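Local coordinates for protein L-Ala-D/L-Glu Epimerase (Escherichia coli, PDB 1JPD) that belongs to the mandelate racemase/muconate lactonizing branch of the enolase superfamily, pairing a capping N-terminal domain with a TIM-barrel-like C-terminal domain, at residues A[175-186]-A[201-211]; A[211-219]-A[239-247]. All coordinates share one frame; numbering follows the deposited sequence.

Interaction 1 of 2, residues A[175-186]-A[201-211]; sequences TLIVDANESWRA and VAMLEQPLPAQ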
loop_
_atom_site.group_PDB
_atom_site.type_symbol
_atom_site.label_atom_id
_atom_site.label_comp_id
_atom_site.label_asym_id
_atom_site.label_seq_id
_atom_site.Cartn_x
_atom_site.Cartn_y
_atom_site.Cartn_z
ATOM N N THR A 175 8.494 -13.173 -11.786
ATOM C CA THR A 175 9.215 -12.049 -11.191
ATOM C C THR A 175 8.949 -12.222 -9.693
ATOM O O THR A 175 7.791 -12.302 -9.273
ATOM C CB THR A 175 8.641 -10.690 -11.625
ATOM O OG1 THR A 175 8.756 -10.544 -13.046
ATOM C CG2 THR A 175 9.391 -9.556 -10.933
ATOM N N LEU A 176 10.003 -12.288 -8.887
ATOM C CA LEU A 176 9.841 -12.490 -7.450
ATOM C C LEU A 176 10.298 -11.326 -6.576
ATOM O O LEU A 176 11.358 -10.745 -6.812
ATOM C CB LEU A 176 10.617 -13.736 -7.001
ATOM C CG LEU A 176 10.418 -15.066 -7.717
ATOM C CD1 LEU A 176 11.406 -16.079 -7.171
ATOM C CD2 LEU A 176 8.995 -15.552 -7.519
ATOM N N ILE A 177 9.490 -10.985 -5.572
ATOM C CA ILE A 177 9.860 -9.957 -4.603
ATOM C C ILE A 177 9.647 -10.616 -3.243
ATOM O O ILE A 177 8.757 -11.451 -3.089
ATOM C CB ILE A 177 9.032 -8.661 -4.749
ATOM C CG1 ILE A 177 7.542 -8.929 -4.556
ATOM C CG2 ILE A 177 9.279 -8.048 -6.127
ATOM C CD1 ILE A 177 6.704 -7.659 -4.668
ATOM N N VAL A 178 10.491 -10.283 -2.273
ATOM C CA VAL A 178 10.408 -10.882 -0.944
ATOM C C VAL A 178 10.056 -9.894 0.156
ATOM O O VAL A 178 10.678 -8.837 0.278
ATOM C CB VAL A 178 11.748 -11.561 -0.557
ATOM C CG1 VAL A 178 11.808 -11.800 0.947
ATOM C CG2 VAL A 178 11.900 -12.875 -1.298
ATOM N N ASP A 179 9.052 -10.247 0.956
ATOM C CA ASP A 179 8.639 -9.416 2.076
ATOM C C ASP A 179 9.094 -10.139 3.338
ATOM O O ASP A 179 8.440 -11.074 3.794
ATOM C CB ASP A 179 7.117 -9.238 2.097
ATOM C CG ASP A 179 6.663 -8.168 3.092
ATOM O OD1 ASP A 179 7.532 -7.590 3.778
ATOM O OD2 ASP A 179 5.442 -7.898 3.187
ATOM N N ALA A 180 10.231 -9.726 3.884
ATOM C CA ALA A 180 10.750 -10.352 5.094
ATOM C C ALA A 180 10.025 -9.788 6.311
ATOM O O ALA A 180 10.233 -10.230 7.445
ATOM C CB ALA A 180 12.258 -10.123 5.203
ATOM N N ASN A 181 9.189 -8.786 6.058
ATOM C CA ASN A 181 8.361 -8.162 7.084
ATOM C C ASN A 181 9.013 -7.952 8.472
ATOM O O ASN A 181 8.484 -8.401 9.491
ATOM C CB ASN A 181 7.086 -9.004 7.228
ATOM C CG ASN A 181 5.981 -8.283 7.976
ATOM O OD1 ASN A 181 5.271 -8.900 8.778
ATOM N ND2 ASN A 181 5.816 -6.974 7.709
ATOM N N GLU A 182 10.156 -7.274 8.509
ATOM C CA GLU A 182 10.862 -6.989 9.761
ATOM C C GLU A 182 11.314 -8.195 10.602
ATOM O O GLU A 182 11.638 -8.036 11.781
ATOM C CB GLU A 182 10.006 -6.070 10.646
ATOM C CG GLU A 182 9.706 -4.717 10.041
ATOM C CD GLU A 182 8.978 -3.786 10.992
ATOM O OE1 GLU A 182 7.806 -4.052 11.330
ATOM O OE2 GLU A 182 9.581 -2.776 11.405
ATOM N N SER A 183 11.370 -9.387 10.020
ATOM C CA SER A 183 11.763 -10.559 10.803
ATOM C C SER A 183 13.237 -10.950 10.700
ATOM O O SER A 183 13.707 -11.798 11.461
ATOM C CB SER A 183 10.897 -11.761 10.417
ATOM O OG SER A 183 11.141 -12.148 9.077
ATOM N N TRP A 184 13.968 -10.339 9.770
ATOM C CA TRP A 184 15.382 -10.665 9.592
ATOM C C TRP A 184 16.288 -9.874 10.523
ATOM O O TRP A 184 15.851 -8.915 11.155
ATOM C CB TRP A 184 15.790 -10.428 8.138
ATOM C CG TRP A 184 15.232 -11.452 7.185
ATOM C CD1 TRP A 184 14.246 -12.368 7.440
ATOM C CD2 TRP A 184 15.591 -11.627 5.807
ATOM N NE1 TRP A 184 13.968 -13.096 6.308
ATOM C CE2 TRP A 184 14.776 -12.663 5.291
ATOM C CE3 TRP A 184 16.516 -11.006 4.957
ATOM C CZ2 TRP A 184 14.862 -13.092 3.966
ATOM C CZ3 TRP A 184 16.600 -11.434 3.638
ATOM C CH2 TRP A 184 15.776 -12.466 3.157
ATOM N N ARG A 185 17.553 -10.273 10.610
ATOM C CA ARG A 185 18.496 -9.577 11.479
ATOM C C ARG A 185 19.764 -9.121 10.762
ATOM O O ARG A 185 20.055 -9.558 9.644
ATOM C CB ARG A 185 18.851 -10.464 12.679
ATOM C CG ARG A 185 17.678 -10.704 13.637
ATOM C CD ARG A 185 17.231 -9.409 14.347
ATOM N NE ARG A 185 16.049 -9.623 15.186
ATOM C CZ ARG A 185 14.788 -9.462 14.781
ATOM N NH1 ARG A 185 14.523 -9.070 13.542
ATOM N NH2 ARG A 185 13.785 -9.724 15.610
ATOM N N ALA A 186 20.503 -8.228 11.417
ATOM C CA ALA A 186 21.742 -7.678 10.872
ATOM C C ALA A 186 22.721 -8.787 10.516
ATOM O O ALA A 186 23.233 -8.848 9.396
ATOM C CB ALA A 186 22.375 -6.722 11.880
ATOM N N VAL A 201 16.008 -12.458 -7.545
ATOM C CA VAL A 201 14.945 -11.771 -6.819
ATOM C C VAL A 201 15.028 -10.286 -7.166
ATOM O O VAL A 201 16.059 -9.650 -6.962
ATOM C CB VAL A 201 15.092 -11.953 -5.290
ATOM C CG1 VAL A 201 14.051 -11.110 -4.564
ATOM C CG2 VAL A 201 14.931 -13.424 -4.926
ATOM N N ALA A 202 13.939 -9.742 -7.693
ATOM C CA ALA A 202 13.899 -8.341 -8.092
ATOM C C ALA A 202 14.002 -7.346 -6.943
ATOM O O ALA A 202 14.588 -6.271 -7.104
ATOM C CB ALA A 202 12.628 -8.067 -8.888
ATOM N N MET A 203 13.441 -7.692 -5.785
ATOM C CA MET A 203 13.472 -6.776 -4.654
ATOM C C MET A 203 13.203 -7.439 -3.302
ATOM O O MET A 203 12.454 -8.407 -3.214
ATOM C CB MET A 203 12.462 -5.652 -4.914
ATOM C CG MET A 203 12.257 -4.675 -3.777
ATOM S SD MET A 203 11.087 -5.303 -2.538
ATOM C CE MET A 203 9.493 -4.847 -3.305
ATOM N N LEU A 204 13.845 -6.915 -2.261
ATOM C CA LEU A 204 13.689 -7.399 -0.891
ATOM C C LEU A 204 13.038 -6.272 -0.083
ATOM O O LEU A 204 13.543 -5.145 -0.051
ATOM C CB LEU A 204 15.048 -7.741 -0.286
ATOM C CG LEU A 204 15.049 -8.002 1.224
ATOM C CD1 LEU A 204 14.207 -9.244 1.554
ATOM C CD2 LEU A 204 16.486 -8.178 1.692
ATOM N N GLU A 205 11.935 -6.578 0.591
ATOM C CA GLU A 205 11.198 -5.565 1.348
ATOM C C GLU A 205 11.340 -5.599 2.873
ATOM O O GLU A 205 11.129 -6.632 3.507
ATOM C CB GLU A 205 9.721 -5.657 0.946
ATOM C CG GLU A 205 8.787 -4.697 1.629
ATOM C CD GLU A 205 7.409 -4.674 0.973
ATOM O OE1 GLU A 205 6.995 -5.710 0.403
ATOM O OE2 GLU A 205 6.738 -3.620 1.036
ATOM N N GLN A 206 11.711 -4.455 3.439
ATOM C CA GLN A 206 11.860 -4.262 4.887
ATOM C C GLN A 206 12.307 -5.483 5.687
ATOM O O GLN A 206 11.553 -6.007 6.502
ATOM C CB GLN A 206 10.535 -3.754 5.469
ATOM C CG GLN A 206 10.576 -3.318 6.933
ATOM C CD GLN A 206 10.984 -1.862 7.114
ATOM O OE1 GLN A 206 10.651 -1.000 6.292
ATOM N NE2 GLN A 206 11.689 -1.576 8.203
ATOM N N PRO A 207 13.549 -5.938 5.483
ATOM C CA PRO A 207 14.058 -7.100 6.210
ATOM C C PRO A 207 14.293 -6.836 7.693
ATOM O O PRO A 207 14.201 -7.753 8.516
ATOM C CB PRO A 207 15.352 -7.415 5.476
ATOM C CG PRO A 207 15.825 -6.064 5.086
ATOM C CD PRO A 207 14.562 -5.436 4.544
ATOM N N LEU A 208 14.600 -5.590 8.041
ATOM C CA LEU A 208 14.855 -5.253 9.443
ATOM C C LEU A 208 13.785 -4.350 10.061
ATOM O O LEU A 208 13.065 -3.648 9.353
ATOM C CB LEU A 208 16.227 -4.577 9.585
ATOM C CG LEU A 208 17.453 -5.328 9.056
ATOM C CD1 LEU A 208 18.700 -4.500 9.337
ATOM C CD2 LEU A 208 17.565 -6.687 9.711
ATOM N N PRO A 209 13.665 -4.367 11.397
ATOM C CA PRO A 209 12.680 -3.544 12.103
ATOM C C PRO A 209 12.889 -2.066 11.787
ATOM O O PRO A 209 14.025 -1.608 11.711
ATOM C CB PRO A 209 12.964 -3.861 13.568
ATOM C CG PRO A 209 13.414 -5.289 13.519
ATOM C CD PRO A 209 14.351 -5.276 12.336
ATOM N N ALA A 210 11.799 -1.323 11.611
ATOM C CA ALA A 210 11.888 0.100 11.301
ATOM C C ALA A 210 12.711 0.894 12.311
ATOM O O ALA A 210 13.298 1.921 11.970
ATOM C CB ALA A 210 10.497 0.705 11.208
ATOM N N GLN A 211 12.751 0.427 13.553
ATOM C CA GLN A 211 13.485 1.145 14.578
ATOM C C GLN A 211 14.874 0.577 14.842
ATOM O O GLN A 211 15.478 0.854 15.875
ATOM C CB GLN A 211 12.672 1.198 15.877
ATOM C CG GLN A 211 12.514 -0.133 16.613
ATOM C CD GLN A 211 11.445 -1.055 16.021
ATOM O OE1 GLN A 211 11.069 -2.050 16.644
ATOM N NE2 GLN A 211 10.957 -0.731 14.828
#
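V178 lies between M203 and E205 of the neighbouring strand, donating its N to M203 O at 2.9 Å and accepting E205 N at its O. Strands 175-179 and 203-205 run side by side, their axes 4.7 Å apart at closest approach and 19° from parallel. Past their ends the chains remain paired: A180 N reaches E205 O, E182 N reaches Q206 O and W184 N reaches P207 O, so the type I' turn from A180 to S183 is held against the segment following strand 203-205. With helix 189-198 connecting them along the chain, the strands form a beta-alpha-beta unit of the barrel. V178 and L204 point to the helix-covered face, where V178 CG1 touches L204 CD1 at 3.6 Å. W184 continues this layer, setting CE3 against P207 CB and CZ3 against L204 CD2 at 3.8 Å. A180 CB sits over one face of the ring, toward the rim, and W184 NE1 is hydrogen-bonded to D156 O. On the other face, D179 OD2 lies 3.9 Å from E205 OE1, a close approach of like charges and not a bond, with the carboxylate planes 30° apart; E205 OE2 is hydrogen-bonded to N248. E182, extended beyond CG (chi2 -174°), lies alongside Q206 and takes A210 N on OE2 at 2.7 Å, nearly along the C-O axis; its OE1 forms a salt bridge with R53.

Interaction 2 of 2, residues A[211-219]-A[239-247]; sequences QDDAALENF and ALKGRYEMV
The guanidinium group of R243 has A214 packed on one face, with A214 CA 3.6 Å from R243 CZ and over the centre of the group, while the carboxylate carbon of E217 and a water lie at its edge. The Y244 ring carries L216 on one face: L216 CD1 stands 3.8 Å from the ring centroid, 28° off the normal, in a CH-pi contact displaced toward the rim. At the edge of the same ring, in its plane, is D213 OD1, which accepts the Y244 hydroxyl (OH) at 2.7 Å through its anti lone pair. D213 divides its carboxylate between the two neighbours, and its OD2 receives R243 NH1 at 2.8 Å from the syn side, 34° out of the carboxylate plane. The carboxylate and guanidinium planes are nearly perpendicular, 85° apart, and this salt bridge is made through one nitrogen.

These groups join two connections of the barrel: the 3-10 segment 214-217, in the chain between strands 203-205 and 225-227, and the loop from helix 237-240 into strand 246-249. R243, extended from CG to NE, runs across the 3-10 segment and meets a second acid there, forming a salt-bridge network with D213 and E217. The E217 bridge is longer, E217 OE1 to R243 NE 3.5 Å; the water donates to E217 OE1 and is weakly bonded to R243 NH2. The aliphatic parts also meet, E217 CG lying 3.3 Å from R243 CG. L216 CD1 additionally touches R243 O, and the L216 side chain also touches I225 of strand 225-227 and L189 of helix 189-198.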
loop_
_atom_site.group_PDB
_atom_site.type_symbol
_atom_site.label_atom_id
_atom_site.label_comp_id
_atom_site.label_asym_id
_atom_site.label_seq_id
_atom_site.Cartn_x
_atom_site.Cartn_y
_atom_site.Cartn_z
ATOM N N GLN A 211 12.751 0.427 13.553
ATOM C CA GLN A 211 13.485 1.145 14.578
ATOM C C GLN A 211 14.874 0.577 14.842
ATOM O O GLN A 211 15.478 0.854 15.875
ATOM C CB GLN A 211 12.672 1.198 15.877
ATOM C CG GLN A 211 12.514 -0.133 16.613
ATOM C CD GLN A 211 11.445 -1.055 16.021
ATOM O OE1 GLN A 211 11.069 -2.050 16.644
ATOM N NE2 GLN A 211 10.957 -0.731 14.828
ATOM N N ASP A 212 15.382 -0.211 13.900
ATOM C CA ASP A 212 16.716 -0.792 14.025
ATOM C C ASP A 212 17.178 -1.363 12.687
ATOM O O ASP A 212 17.474 -2.552 12.569
ATOM C CB ASP A 212 16.729 -1.869 15.115
ATOM C CG ASP A 212 17.601 -1.485 16.306
ATOM O OD1 ASP A 212 17.339 -1.962 17.435
ATOM O OD2 ASP A 212 18.561 -0.708 16.114
ATOM N N ASP A 213 17.248 -0.491 11.686
ATOM C CA ASP A 213 17.648 -0.885 10.341
ATOM C C ASP A 213 18.967 -0.247 9.879
ATOM O O ASP A 213 19.218 -0.112 8.676
ATOM C CB ASP A 213 16.527 -0.535 9.342
ATOM C CG ASP A 213 16.270 0.969 9.237
ATOM O OD1 ASP A 213 15.481 1.390 8.359
ATOM O OD2 ASP A 213 16.852 1.737 10.033
ATOM N N ALA A 214 19.815 0.135 10.827
ATOM C CA ALA A 214 21.081 0.767 10.485
ATOM C C ALA A 214 22.001 -0.161 9.698
ATOM O O ALA A 214 22.678 0.279 8.770
ATOM C CB ALA A 214 21.773 1.247 11.739
ATOM N N ALA A 215 22.019 -1.442 10.055
ATOM C CA ALA A 215 22.876 -2.403 9.364
ATOM C C ALA A 215 22.741 -2.351 7.842
ATOM O O ALA A 215 23.601 -2.875 7.135
ATOM C CB ALA A 215 22.603 -3.828 9.865
ATOM N N LEU A 216 21.679 -1.728 7.331
ATOM C CA LEU A 216 21.489 -1.634 5.886
ATOM C C LEU A 216 22.486 -0.695 5.198
ATOM O O LEU A 216 22.507 -0.598 3.971
ATOM C CB LEU A 216 20.068 -1.178 5.552
ATOM C CG LEU A 216 18.971 -2.221 5.750
ATOM C CD1 LEU A 216 17.624 -1.628 5.382
ATOM C CD2 LEU A 216 19.271 -3.436 4.894
ATOM N N GLU A 217 23.307 -0.002 5.981
ATOM C CA GLU A 217 24.297 0.914 5.417
ATOM C C GLU A 217 25.686 0.291 5.407
ATOM O O GLU A 217 26.623 0.849 4.831
ATOM C CB GLU A 217 24.351 2.207 6.230
ATOM C CG GLU A 217 23.110 3.052 6.133
ATOM C CD GLU A 217 23.218 4.324 6.939
ATOM O OE1 GLU A 217 23.614 4.236 8.122
ATOM O OE2 GLU A 217 22.898 5.405 6.392
ATOM N N ASN A 218 25.799 -0.873 6.041
ATOM C CA ASN A 218 27.061 -1.584 6.163
ATOM C C ASN A 218 27.420 -2.560 5.047
ATOM O O ASN A 218 28.320 -3.380 5.219
ATOM C CB ASN A 218 27.095 -2.339 7.494
ATOM C CG ASN A 218 26.762 -1.451 8.678
ATOM O OD1 ASN A 218 27.068 -0.256 8.681
ATOM N ND2 ASN A 218 26.146 -2.038 9.703
ATOM N N PHE A 219 26.734 -2.502 3.914
ATOM C CA PHE A 219 27.064 -3.409 2.821
ATOM C C PHE A 219 26.426 -2.973 1.513
ATOM O O PHE A 219 25.342 -2.392 1.506
ATOM C CB PHE A 219 26.665 -4.855 3.176
ATOM C CG PHE A 219 25.179 -5.112 3.196
ATOM C CD1 PHE A 219 24.499 -5.450 2.023
ATOM C CD2 PHE A 219 24.458 -5.046 4.395
ATOM C CE1 PHE A 219 23.122 -5.722 2.040
ATOM C CE2 PHE A 219 23.083 -5.316 4.423
ATOM C CZ PHE A 219 22.414 -5.656 3.243
ATOM N N ALA A 239 16.326 10.036 6.246
ATOM C CA ALA A 239 16.751 8.862 6.995
ATOM C C ALA A 239 16.921 7.658 6.079
ATOM O O ALA A 239 17.886 6.905 6.205
ATOM C CB ALA A 239 15.734 8.542 8.089
ATOM N N LEU A 240 15.985 7.484 5.152
ATOM C CA LEU A 240 16.035 6.355 4.234
ATOM C C LEU A 240 17.222 6.367 3.262
ATOM O O LEU A 240 17.727 5.310 2.887
ATOM C CB LEU A 240 14.724 6.266 3.443
ATOM C CG LEU A 240 13.418 6.103 4.233
ATOM C CD1 LEU A 240 12.263 5.953 3.253
ATOM C CD2 LEU A 240 13.496 4.892 5.153
ATOM N N LYS A 241 17.664 7.554 2.860
ATOM C CA LYS A 241 18.775 7.676 1.916
ATOM C C LYS A 241 20.016 6.935 2.412
ATOM O O LYS A 241 20.582 7.293 3.437
ATOM C CB LYS A 241 19.095 9.161 1.674
ATOM C CG LYS A 241 19.806 9.446 0.352
ATOM C CD LYS A 241 19.076 8.789 -0.820
ATOM C CE LYS A 241 19.903 8.814 -2.104
ATOM N NZ LYS A 241 19.459 7.752 -3.065
ATOM N N GLY A 242 20.427 5.896 1.687
ATOM C CA GLY A 242 21.595 5.133 2.094
ATOM C C GLY A 242 21.250 3.825 2.779
ATOM O O GLY A 242 22.135 3.047 3.148
ATOM N N ARG A 243 19.958 3.584 2.974
ATOM C CA ARG A 243 19.506 2.348 3.604
ATOM C C ARG A 243 18.561 1.580 2.691
ATOM O O ARG A 243 18.489 0.354 2.765
ATOM C CB ARG A 243 18.821 2.635 4.946
ATOM C CG ARG A 243 19.774 3.189 5.979
ATOM C CD ARG A 243 19.175 3.271 7.368
ATOM N NE ARG A 243 20.123 3.901 8.284
ATOM C CZ ARG A 243 19.911 4.103 9.579
ATOM N NH1 ARG A 243 18.772 3.726 10.146
ATOM N NH2 ARG A 243 20.846 4.694 10.308
ATOM N N TYR A 244 17.862 2.301 1.815
ATOM C CA TYR A 244 16.917 1.685 0.895
ATOM C C TYR A 244 16.985 2.246 -0.536
ATOM O O TYR A 244 17.278 3.425 -0.752
ATOM C CB TYR A 244 15.484 1.856 1.426
ATOM C CG TYR A 244 15.230 1.279 2.805
ATOM C CD1 TYR A 244 15.480 2.021 3.958
ATOM C CD2 TYR A 244 14.743 -0.011 2.953
ATOM C CE1 TYR A 244 15.247 1.487 5.228
ATOM C CE2 TYR A 244 14.509 -0.553 4.214
ATOM C CZ TYR A 244 14.761 0.197 5.346
ATOM O OH TYR A 244 14.525 -0.356 6.586
ATOM N N GLU A 245 16.696 1.394 -1.513
ATOM C CA GLU A 245 16.696 1.815 -2.901
ATOM C C GLU A 245 15.275 2.154 -3.323
ATOM O O GLU A 245 15.062 2.967 -4.225
ATOM C CB GLU A 245 17.237 0.705 -3.804
ATOM C CG GLU A 245 18.745 0.582 -3.798
ATOM C CD GLU A 245 19.287 -0.116 -2.567
ATOM O OE1 GLU A 245 20.420 0.217 -2.160
ATOM O OE2 GLU A 245 18.595 -1.006 -2.018
ATOM N N MET A 246 14.303 1.541 -2.648
ATOM C CA MET A 246 12.882 1.731 -2.963
ATOM C C MET A 246 12.025 2.035 -1.728
ATOM O O MET A 246 12.370 1.646 -0.611
ATOM C CB MET A 246 12.358 0.460 -3.646
ATOM C CG MET A 246 10.919 0.504 -4.129
ATOM S SD MET A 246 10.451 -1.117 -4.804
ATOM C CE MET A 246 11.517 -1.168 -6.275
ATOM N N VAL A 247 10.911 2.733 -1.935
ATOM C CA VAL A 247 9.993 3.049 -0.846
ATOM C C VAL A 247 8.622 2.502 -1.209
ATOM O O VAL A 247 8.203 2.593 -2.360
ATOM C CB VAL A 247 9.868 4.577 -0.608
ATOM C CG1 VAL A 247 11.215 5.162 -0.231
ATOM C CG2 VAL A 247 9.322 5.260 -1.849
HETATM O O HOH W 1 24.007 5.993 10.107
#

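Overall arrangement
Both contacts belong to the TIM-barrel-like domain and lie on the barrel sheet, about 11 Å apart between centres; Q211 ends the first and begins the second. Interaction 1 joins adjacent strands 175-179 and 203-205 and the segments that follow them; interaction 2 joins the connection after strand 203-205 to the approach to strand 246-249, spanning strand 225-227 in the sheet order. They touch directly, with L208 against D213, A186 against A215, and Q206 beside Y244. The segment after strand 203-205 thus packs both against the turn after strand 175-179 and against the loop entering strand 246-249.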